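Local coordinates for protein amide synthase (Vibrio cholerae, PDB 1L5A) that probably forms an amide bond in vibriobactin biosynthesis, as a stand-alone condensation enzyme of nonribosomal peptide synthesis, at residues 1-4 against 5-8; 312-315 against 316-319. All coordinates share one frame; numbering follows the deposited sequence.

Interaction 1 (1-4 against 5-8); sequences MLLA and QKPF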
# COMPACT_ATOMS: atom_id res chain seq x y z
N MET A 1 -6.98 -0.01 25.78
CA MET A 1 -5.50 -0.06 25.94
C MET A 1 -4.88 -0.92 24.85
O MET A 1 -5.40 -1.97 24.50
CB MET A 1 -5.15 -0.65 27.30
CG MET A 1 -3.67 -0.56 27.63
SD MET A 1 -3.25 -1.36 29.20
CE MET A 1 -4.10 -0.39 30.42
N LEU A 2 -3.76 -0.45 24.30
CA LEU A 2 -3.06 -1.15 23.24
C LEU A 2 -2.17 -2.29 23.77
O LEU A 2 -1.56 -2.17 24.84
CB LEU A 2 -2.17 -0.17 22.47
CG LEU A 2 -2.84 0.92 21.63
CD1 LEU A 2 -1.77 1.91 21.13
CD2 LEU A 2 -3.61 0.27 20.47
N LEU A 3 -2.10 -3.38 23.02
CA LEU A 3 -1.27 -4.50 23.44
C LEU A 3 0.09 -4.00 23.96
O LEU A 3 0.55 -4.42 25.03
CB LEU A 3 -1.07 -5.45 22.27
CG LEU A 3 -0.26 -6.71 22.59
CD1 LEU A 3 -0.92 -7.50 23.71
CD2 LEU A 3 -0.13 -7.53 21.32
N ALA A 4 0.72 -3.10 23.22
CA ALA A 4 2.01 -2.56 23.62
C ALA A 4 2.01 -1.86 24.99
O ALA A 4 3.07 -1.72 25.63
CB ALA A 4 2.54 -1.60 22.54
N GLN A 5 0.84 -1.43 25.46
CA GLN A 5 0.74 -0.76 26.77
C GLN A 5 0.50 -1.76 27.91
O GLN A 5 0.85 -1.47 29.06
CB GLN A 5 -0.38 0.29 26.79
CG GLN A 5 -0.18 1.46 25.82
CD GLN A 5 -1.41 2.36 25.69
OE1 GLN A 5 -2.48 1.92 25.29
NE2 GLN A 5 -1.25 3.63 26.04
N LYS A 6 -0.10 -2.91 27.60
CA LYS A 6 -0.40 -3.92 28.61
C LYS A 6 0.80 -4.31 29.51
O LYS A 6 0.71 -4.26 30.73
CB LYS A 6 -0.96 -5.19 27.95
CG LYS A 6 -2.25 -5.01 27.15
CD LYS A 6 -3.51 -5.23 27.98
CE LYS A 6 -4.81 -4.88 27.22
NZ LYS A 6 -5.15 -5.78 26.07
N PRO A 7 1.94 -4.70 28.92
CA PRO A 7 3.03 -5.05 29.82
C PRO A 7 3.43 -3.97 30.81
O PRO A 7 3.79 -4.28 31.94
CB PRO A 7 4.17 -5.49 28.87
CG PRO A 7 3.83 -4.84 27.58
CD PRO A 7 2.33 -4.85 27.51
N PHE A 8 3.37 -2.70 30.40
CA PHE A 8 3.72 -1.63 31.34
C PHE A 8 2.68 -1.57 32.45
O PHE A 8 3.00 -1.40 33.62
CB PHE A 8 3.79 -0.26 30.63
CG PHE A 8 4.97 -0.13 29.71
CD1 PHE A 8 4.81 -0.24 28.34
CD2 PHE A 8 6.25 0.04 30.22
CE1 PHE A 8 5.91 -0.19 27.48
CE2 PHE A 8 7.36 0.09 29.37
CZ PHE A 8 7.19 -0.03 27.99
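Gln5 lays its side chain back over the N-terminal residues Met1 and Leu2, closing the turn from which helix 6-14 of this condensation domain departs. Its chain, extended beyond CG, carries the amide to the backbone of Leu2: Leu2 N donates to Gln5 OE1 at 2.9 Å. The bond is nearly straight (N-H...O 172°) and falls on a lone pair in the carbonyl plane. Gln5 NE2 is bonded to Ile127 O, so both ends of the amide are held, which fixes its rotation.

In return, Leu2 O accepts two backbone N-H groups, those of Gln5 N at 2.6 Å and Lys6 N at 3.2 Å. Lys6 N has a second, weak bond to Leu3 O.

Met1 lies across Gln5. With its CG anti to the backbone N (chi1 -172°), that atom rests 3.5 Å from Gln5 CB, and Met1 SD is 3.9 Å from Lys6 N. Leu2 turns its side chain onto Tyr161, Tyr164 and Leu165 of helix 161-172. One turn further on, Ala4 O meets the edge of the Phe8 ring, 3.5 Å from Phe8 CD1.

Interaction 2 (312-315 against 316-319); sequences RIEQ and IEQD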
# COMPACT_ATOMS: atom_id res chain seq x y z
N ARG A 312 3.27 -6.76 16.99
CA ARG A 312 3.76 -6.68 18.36
C ARG A 312 4.51 -7.92 18.87
O ARG A 312 4.05 -9.06 18.74
CB ARG A 312 2.59 -6.36 19.29
CG ARG A 312 2.12 -4.92 19.20
CD ARG A 312 2.76 -4.14 20.31
NE ARG A 312 3.68 -3.11 19.87
CZ ARG A 312 4.80 -2.79 20.51
NH1 ARG A 312 5.13 -3.44 21.62
NH2 ARG A 312 5.57 -1.83 20.05
N ILE A 313 5.68 -7.68 19.46
CA ILE A 313 6.48 -8.75 20.01
C ILE A 313 5.69 -9.47 21.10
O ILE A 313 5.85 -10.68 21.30
CB ILE A 313 7.81 -8.21 20.60
CG1 ILE A 313 8.71 -9.37 21.02
CG2 ILE A 313 7.53 -7.29 21.79
CD1 ILE A 313 9.37 -10.10 19.87
N GLU A 314 4.82 -8.75 21.80
CA GLU A 314 4.02 -9.37 22.84
C GLU A 314 3.15 -10.41 22.18
O GLU A 314 2.91 -11.49 22.73
CB GLU A 314 3.12 -8.35 23.55
CG GLU A 314 3.85 -7.29 24.38
CD GLU A 314 4.41 -6.15 23.53
OE1 GLU A 314 4.07 -6.08 22.33
OE2 GLU A 314 5.19 -5.32 24.07
N GLN A 315 2.68 -10.07 20.98
CA GLN A 315 1.83 -10.96 20.19
C GLN A 315 2.66 -12.16 19.77
O GLN A 315 2.21 -13.30 19.87
CB GLN A 315 1.28 -10.24 18.95
CG GLN A 315 0.32 -11.10 18.13
CD GLN A 315 -0.88 -11.49 18.96
OE1 GLN A 315 -1.59 -10.63 19.48
NE2 GLN A 315 -1.10 -12.79 19.10
N ILE A 316 3.88 -11.90 19.30
CA ILE A 316 4.78 -12.98 18.92
C ILE A 316 4.93 -13.90 20.14
O ILE A 316 4.79 -15.11 20.01
CB ILE A 316 6.18 -12.46 18.49
CG1 ILE A 316 6.06 -11.60 17.23
CG2 ILE A 316 7.10 -13.62 18.23
CD1 ILE A 316 7.41 -11.16 16.66
N GLU A 317 5.19 -13.34 21.31
CA GLU A 317 5.34 -14.17 22.51
C GLU A 317 4.17 -15.14 22.60
O GLU A 317 4.37 -16.35 22.79
CB GLU A 317 5.42 -13.33 23.80
CG GLU A 317 6.63 -12.39 23.91
CD GLU A 317 6.61 -11.53 25.18
OE1 GLU A 317 5.50 -11.17 25.65
OE2 GLU A 317 7.70 -11.21 25.71
N GLN A 318 2.95 -14.63 22.46
CA GLN A 318 1.76 -15.49 22.52
C GLN A 318 1.79 -16.54 21.42
O GLN A 318 1.49 -17.71 21.65
CB GLN A 318 0.47 -14.68 22.38
CG GLN A 318 0.02 -13.91 23.61
CD GLN A 318 -1.37 -13.30 23.41
OE1 GLN A 318 -2.34 -14.03 23.18
NE2 GLN A 318 -1.46 -11.95 23.49
N ASP A 319 2.14 -16.11 20.21
CA ASP A 319 2.19 -17.02 19.07
C ASP A 319 3.17 -18.15 19.31
O ASP A 319 2.94 -19.28 18.89
CB ASP A 319 2.58 -16.26 17.80
CG ASP A 319 1.48 -15.33 17.29
OD1 ASP A 319 0.37 -15.29 17.86
OD2 ASP A 319 1.74 -14.63 16.29
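Gln315 reaches along the helix surface to Asp319, an i to i+4 side-chain pair on the short helix 313-319 of the condensation domain. Among the polar side-chain bonds, Gln315 NE2 donates to Asp319 OD1 at 3.2 Å, with an N-H...O angle of 163°. The acceptor lies in the plane of the donor amide, but the donor stands 41° out of the carboxylate plane; the two flat groups are turned 48° apart. A bend at chi2 swings the Gln315 amide toward the next turn. Asp319 has a second partner, since OD2 is bonded to Tyr311 OH, so its two oxygens are engaged by different residues.

At the start of the helix, the charged pair is Arg312, in the N-cap position, with Glu314. Arg312 NH1 forms a salt bridge at 2.9 Å with Glu314 OE1, which offers its syn lone pair, and the carboxylate carbon lies at the guanidinium edge. Arg312 NH2 also donates to Val276 O, so the guanidinium joins the first turn to the segment preceding strand 277-282. Glu317 directs its OE2 to Tyr328 N.

The backbone bonds are regular i to i+4 links: Ile316 N to Arg312 O, Glu317 N to Ile313 O, Gln318 N to Glu314 O and Asp319 N to Gln315 O. Their N-H...O angles, all close to straight, are evidence of a well-formed helix.

On the buried face, Ile313 packs against Pro280 and Ile316 against Trp184 and Leu188 of helix 175-189, and the two isoleucines meet through their terminal methyls, Ile313 CD1 lying 3.9 Å from Ile316 CD1.

In the fold
Interactions 1 and 2 lie on the same side of the chain's centre, with their own centres about 12 Å apart, and they touch directly. Leu3 and Ala4 pack on Arg312, with Leu3 CD2 3.6 Å from Arg312 CB, and the packing of Leu3 joins the N-terminal turn to the start of helix 313-319. Both contacts are partly buried, each with two buried residues and one exposed. Their chemistry differs: a neutral amide closes interaction 1 onto backbone, whereas interaction 2 adds charged side-chain bonds to continuous helical ones. Leu2 faces helix 161-172, while 312-319 face helix 175-189 and strand 277-282, and Gln318 reaches Gln231 of the second subunit.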